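Local coordinates for protein probable glucarate dehydratase (Mycobacterium smegmatis str. MC2 155, PDB 3VDG) that probably dehydrates glucarate or a related acid sugar, as a member of the metal-dependent enolase superfamily, at residues A[268-273]-A[291-296]; A[274-279]-A[305-310]. One frame throughout, in Å; residues are numbered along the deposited sequence.

Contact 1 of 2, residues A[268-273]-A[291-296]; sequences LEDPTP and TNMCVV. With NA (sodium ion), chain C; FMT (formic acid), chain B.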
loop_
_atom_site.group_PDB
_atom_site.type_symbol
_atom_site.label_atom_id
_atom_site.label_comp_id
_atom_site.label_asym_id
_atom_site.label_seq_id
_atom_site.Cartn_x
_atom_site.Cartn_y
_atom_site.Cartn_z
ATOM N N LEU A 268 -17.788 4.856 18.258
ATOM C CA LEU A 268 -18.597 6.069 18.100
ATOM C C LEU A 268 -18.023 6.889 16.945
ATOM O O LEU A 268 -16.857 7.270 17.003
ATOM C CB LEU A 268 -18.520 6.887 19.399
ATOM C CG LEU A 268 -19.235 8.234 19.428
ATOM C CD1 LEU A 268 -20.733 7.994 19.288
ATOM C CD2 LEU A 268 -18.934 8.935 20.753
ATOM N N GLU A 269 -18.800 7.135 15.883
ATOM C CA GLU A 269 -18.225 7.770 14.688
ATOM C C GLU A 269 -18.480 9.261 14.715
ATOM O O GLU A 269 -19.612 9.676 14.944
ATOM C CB GLU A 269 -18.855 7.272 13.367
ATOM C CG GLU A 269 -19.197 5.804 13.270
ATOM C CD GLU A 269 -19.802 5.453 11.913
ATOM O OE1 GLU A 269 -20.515 4.426 11.823
ATOM O OE2 GLU A 269 -19.579 6.218 10.938
ATOM N N ASP A 270 -17.445 10.049 14.427
ATOM C CA ASP A 270 -17.589 11.502 14.243
ATOM C C ASP A 270 -18.585 12.139 15.196
ATOM O O ASP A 270 -19.576 12.744 14.762
ATOM C CB ASP A 270 -17.989 11.818 12.788
ATOM C CG ASP A 270 -16.882 11.474 11.815
ATOM O OD1 ASP A 270 -15.753 11.942 12.067
ATOM O OD2 ASP A 270 -17.128 10.710 10.844
ATOM N N PRO A 271 -18.337 12.015 16.507
ATOM C CA PRO A 271 -19.230 12.720 17.426
ATOM C C PRO A 271 -19.173 14.252 17.287
ATOM O O PRO A 271 -20.181 14.917 17.479
ATOM C CB PRO A 271 -18.717 12.291 18.819
ATOM C CG PRO A 271 -17.298 11.830 18.590
ATOM C CD PRO A 271 -17.313 11.216 17.208
ATOM N N THR A 272 -18.018 14.807 16.932
ATOM C CA THR A 272 -17.805 16.247 17.013
ATOM C C THR A 272 -16.902 16.684 15.851
ATOM O O THR A 272 -16.145 15.872 15.323
ATOM C CB THR A 272 -17.178 16.606 18.387
ATOM O OG1 THR A 272 -17.254 18.019 18.612
ATOM C CG2 THR A 272 -15.704 16.152 18.466
ATOM N N PRO A 273 -16.994 17.955 15.420
ATOM C CA PRO A 273 -16.227 18.318 14.214
ATOM C C PRO A 273 -14.734 18.613 14.443
ATOM O O PRO A 273 -14.358 19.203 15.464
ATOM C CB PRO A 273 -16.941 19.590 13.698
ATOM C CG PRO A 273 -17.725 20.118 14.849
ATOM C CD PRO A 273 -17.947 19.006 15.840
ATOM N N THR A 291 -13.954 7.658 12.150
ATOM C CA THR A 291 -14.291 8.801 11.328
ATOM C C THR A 291 -14.402 8.468 9.838
ATOM O O THR A 291 -13.701 7.589 9.334
ATOM C CB THR A 291 -13.246 9.905 11.466
ATOM O OG1 THR A 291 -13.719 11.073 10.773
ATOM C CG2 THR A 291 -11.938 9.458 10.827
ATOM N N ASN A 292 -15.299 9.177 9.154
ATOM C CA ASN A 292 -15.203 9.381 7.710
ATOM C C ASN A 292 -15.449 10.842 7.394
ATOM O O ASN A 292 -16.047 11.168 6.368
ATOM C CB ASN A 292 -16.227 8.553 6.950
ATOM C CG ASN A 292 -17.633 8.733 7.492
ATOM O OD1 ASN A 292 -18.173 7.831 8.125
ATOM N ND2 ASN A 292 -18.232 9.895 7.247
ATOM N N MET A 293 -15.028 11.723 8.286
ATOM C CA MET A 293 -15.219 13.137 8.051
ATOM C C MET A 293 -13.933 13.899 8.258
ATOM O O MET A 293 -13.612 14.764 7.473
ATOM C CB MET A 293 -16.334 13.714 8.937
ATOM C CG MET A 293 -17.720 13.236 8.555
ATOM S SD MET A 293 -18.988 13.862 9.695
ATOM C CE MET A 293 -19.122 15.541 9.083
ATOM N N CYS A 294 -13.175 13.582 9.300
ATOM C CA CYS A 294 -11.940 14.344 9.508
ATOM C C CYS A 294 -10.704 13.634 8.963
ATOM O O CYS A 294 -9.617 14.203 8.961
ATOM C CB CYS A 294 -11.767 14.770 10.980
ATOM S SG CYS A 294 -11.688 13.399 12.139
ATOM N N VAL A 295 -10.875 12.396 8.495
ATOM C CA VAL A 295 -9.829 11.699 7.732
ATOM C C VAL A 295 -10.456 11.082 6.462
ATOM O O VAL A 295 -11.022 9.979 6.511
ATOM C CB VAL A 295 -9.151 10.576 8.556
ATOM C CG1 VAL A 295 -8.035 9.923 7.740
ATOM C CG2 VAL A 295 -8.560 11.129 9.846
ATOM N N VAL A 296 -10.353 11.795 5.345
ATOM C CA VAL A 296 -10.978 11.384 4.088
ATOM C C VAL A 296 -9.994 11.485 2.922
ATOM O O VAL A 296 -10.366 11.289 1.749
ATOM C CB VAL A 296 -12.258 12.216 3.774
ATOM C CG1 VAL A 296 -13.351 11.940 4.806
ATOM C CG2 VAL A 296 -11.938 13.701 3.712
HETATM NA NA NA C . -19.963 7.755 9.396
HETATM C C FMT B . -22.303 10.121 6.009
HETATM O O1 FMT B . -21.678 9.851 7.029
HETATM O O2 FMT B . -21.713 10.029 4.812
HETATM O O HOH W 1 -19.702 10.049 9.912
HETATM O O HOH W 2 -21.362 7.445 7.606
#
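The carboxylate of Asp270 grips the start of the loop that leaves strand 289-291. Its two oxygens are used separately, each through its syn lone pair. OD1 of Asp270 takes the hydroxyl hydrogen of Thr291 OG1 at 2.6 Å. OD2 of Asp270 takes the backbone N-H of Asn292 at 2.9 Å, nearly straight at 162°. With CG anti to its own carbonyl carbon (chi1 -67°), the Asp270 carboxylate points at the loop.

Thr291 OG1 is itself held three times. Besides donating to Asp270, Thr291 OG1 accepts from Met293 N at 2.9 Å and from Cys294 N at 3.0 Å, an ST turn and an ST motif on one oxygen. This fixes the rotation of the threonine and the curl of the loop. Met293 lies across the aspartate, its CG 3.5 Å from Asp270 OD2. This half of the contact is tight and largely buried.

On the other side the protein groups do not pack directly; a sodium ion and water lie between them. Glu269 and Asn292 do not bond to each other, and their carboxylate and amide planes stand 85° apart. The sodium ion joins them, bound by Glu269 OE2 and by Asn292 OD1, both at 2.2 Å. Asp244 and two waters complete the set of ligands found. One of these waters donates to Asp270 OD2, so the loop-holding aspartate also acts as second shell to the metal. Formic acid, probably from the crystallisation liquor, makes only a weak bond to Asn292 ND2; His343 and Asn246 hold it as well. Glu269 OE1 forms a salt bridge with Lys214.

Metal ligands at the C-terminal ends of successive barrel strands are characteristic of the enolase superfamily, where this site normally holds magnesium.

Contact 2 of 2, residues A[274-279]-A[305-310]; sequences GLDGMA and VAKNSV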
loop_
_atom_site.group_PDB
_atom_site.type_symbol
_atom_site.label_atom_id
_atom_site.label_comp_id
_atom_site.label_asym_id
_atom_site.label_seq_id
_atom_site.Cartn_x
_atom_site.Cartn_y
_atom_site.Cartn_z
ATOM N N GLY A 274 -13.897 18.187 13.496
ATOM C CA GLY A 274 -12.484 18.560 13.505
ATOM C C GLY A 274 -11.570 17.663 14.325
ATOM O O GLY A 274 -11.976 17.063 15.334
ATOM N N LEU A 275 -10.317 17.602 13.890
ATOM C CA LEU A 275 -9.305 16.744 14.501
ATOM C C LEU A 275 -9.042 17.099 15.955
ATOM O O LEU A 275 -8.884 16.205 16.779
ATOM C CB LEU A 275 -7.997 16.780 13.676
ATOM C CG LEU A 275 -8.032 16.054 12.317
ATOM C CD1 LEU A 275 -6.752 16.305 11.543
ATOM C CD2 LEU A 275 -8.259 14.551 12.483
ATOM N N ASP A 276 -8.997 18.390 16.287
ATOM C CA ASP A 276 -8.750 18.774 17.692
ATOM C C ASP A 276 -9.871 18.358 18.643
ATOM O O ASP A 276 -9.618 17.728 19.682
ATOM C CB ASP A 276 -8.481 20.275 17.816
ATOM C CG ASP A 276 -7.132 20.666 17.234
ATOM O OD1 ASP A 276 -6.200 19.834 17.259
ATOM O OD2 ASP A 276 -6.997 21.807 16.756
ATOM N N GLY A 277 -11.106 18.710 18.293
ATOM C CA GLY A 277 -12.271 18.275 19.067
ATOM C C GLY A 277 -12.352 16.749 19.190
ATOM O O GLY A 277 -12.598 16.201 20.279
ATOM N N MET A 278 -12.122 16.041 18.093
ATOM C CA MET A 278 -12.142 14.564 18.160
ATOM C C MET A 278 -11.090 14.041 19.144
ATOM O O MET A 278 -11.343 13.096 19.893
ATOM C CB MET A 278 -11.928 13.943 16.769
ATOM C CG MET A 278 -13.108 14.148 15.820
ATOM S SD MET A 278 -14.493 13.041 16.148
ATOM C CE MET A 278 -13.799 11.495 15.531
ATOM N N ALA A 279 -9.899 14.626 19.105
ATOM C CA ALA A 279 -8.818 14.211 20.004
ATOM C C ALA A 279 -9.233 14.443 21.457
ATOM O O ALA A 279 -8.994 13.595 22.311
ATOM C CB ALA A 279 -7.534 14.967 19.680
ATOM N N VAL A 305 -2.920 11.110 13.123
ATOM C CA VAL A 305 -2.054 10.239 13.905
ATOM C C VAL A 305 -1.347 11.041 15.017
ATOM O O VAL A 305 -1.323 10.611 16.173
ATOM C CB VAL A 305 -1.015 9.538 12.990
ATOM C CG1 VAL A 305 0.097 8.915 13.814
ATOM C CG2 VAL A 305 -1.707 8.476 12.134
ATOM N N ALA A 306 -0.789 12.198 14.681
ATOM C CA ALA A 306 -0.054 12.992 15.688
ATOM C C ALA A 306 -0.970 13.433 16.847
ATOM O O ALA A 306 -0.559 13.449 17.995
ATOM C CB ALA A 306 0.609 14.207 15.045
ATOM N N LYS A 307 -2.215 13.776 16.538
ATOM C CA LYS A 307 -3.152 14.265 17.540
ATOM C C LYS A 307 -3.889 13.175 18.293
ATOM O O LYS A 307 -4.559 13.451 19.285
ATOM C CB LYS A 307 -4.175 15.189 16.875
ATOM C CG LYS A 307 -3.606 16.527 16.435
ATOM C CD LYS A 307 -4.577 17.198 15.473
ATOM C CE LYS A 307 -3.999 18.456 14.861
ATOM N NZ LYS A 307 -3.925 19.526 15.878
ATOM N N ASN A 308 -3.783 11.936 17.827
ATOM C CA ASN A 308 -4.607 10.862 18.395
ATOM C C ASN A 308 -6.091 11.188 18.302
ATOM O O ASN A 308 -6.860 10.952 19.236
ATOM C CB ASN A 308 -4.210 10.591 19.852
ATOM C CG ASN A 308 -2.814 9.998 19.968
ATOM O OD1 ASN A 308 -2.577 8.873 19.537
ATOM N ND2 ASN A 308 -1.885 10.756 20.543
ATOM N N SER A 309 -6.500 11.734 17.163
ATOM C CA SER A 309 -7.890 12.141 16.990
ATOM C C SER A 309 -8.839 10.979 16.817
ATOM O O SER A 309 -10.002 11.068 17.200
ATOM C CB SER A 309 -8.024 13.063 15.785
ATOM O OG SER A 309 -7.195 14.186 15.950
ATOM N N VAL A 310 -8.373 9.904 16.195
ATOM C CA VAL A 310 -9.259 8.758 15.945
ATOM C C VAL A 310 -8.521 7.446 16.114
ATOM O O VAL A 310 -7.286 7.382 15.977
ATOM C CB VAL A 310 -9.880 8.764 14.529
ATOM C CG1 VAL A 310 -10.818 9.949 14.348
ATOM C CG2 VAL A 310 -8.795 8.729 13.455
HETATM O O HOH W 3 -6.938 11.729 21.880
#
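Lys307 reaches along the flank of helix 275-284 to the carboxylate of Asp276. Lys307 CB lies 4.4 Å from Ala279 CB. Lys307 CD touches Leu275 CB at 3.9 Å and also comes close to Asp276 OD1. CE stays beside the same oxygen. The chain is extended until it bends at the last torsion (chi4 -71°), which turns Lys307 NZ onto Asp276 OD1 at 2.7 Å in a salt bridge. The amine meets the syn side of the oxygen, 15° out of the carboxylate plane; both residues are exposed.

Deeper in, Ser309 OG donates to the backbone O of Leu275 at 2.8 Å. It comes from above the carbonyl plane. The helical N-H of Ala279 reaches that oxygen from the opposite face, so two donors grip it. Leu275 CD2 rests on Ser309 CB. Met278, bent at chi2 and chi3, brings CE to Val310 CG1 at 3.6 Å. Ser309 O is buried beside Met278 CB and has no polar partner. A water bridges Ala279 O and Asn308 O.

Helix 301-307 ends in a Schellman motif at Asn308, whose positive phi turns the chain toward strand 312-315. The first turn of helix 275-284 packs against this exit. Below it, Met278 touches Leu289 and Val310 touches Thr291, both of strand 289-291, in the packing of outer helices on a beta/alpha barrel.

How the contacts relate
The segments alternate along the chain: 268-273, 274-279, 291-296, then 305-310. Contact 1 lies at the strand ends, where strands 267-269 and 289-291 give way to loops. Contact 2 lies farther out, between the start of helix 275-284 and the end of helix 301-307. Their centres are about 10 Å apart, and they touch. Met278 SD packs on Thr272 O and Pro271 CD, and Leu275 CD2 packs on Cys294 SG. Together they join two neighbouring parallel strands, 267-269 and 289-291, to helices 275-284 and 301-307 in the enolase C-terminal domain. The metal-binding strand ends thus adjoin the outer helix layer directly.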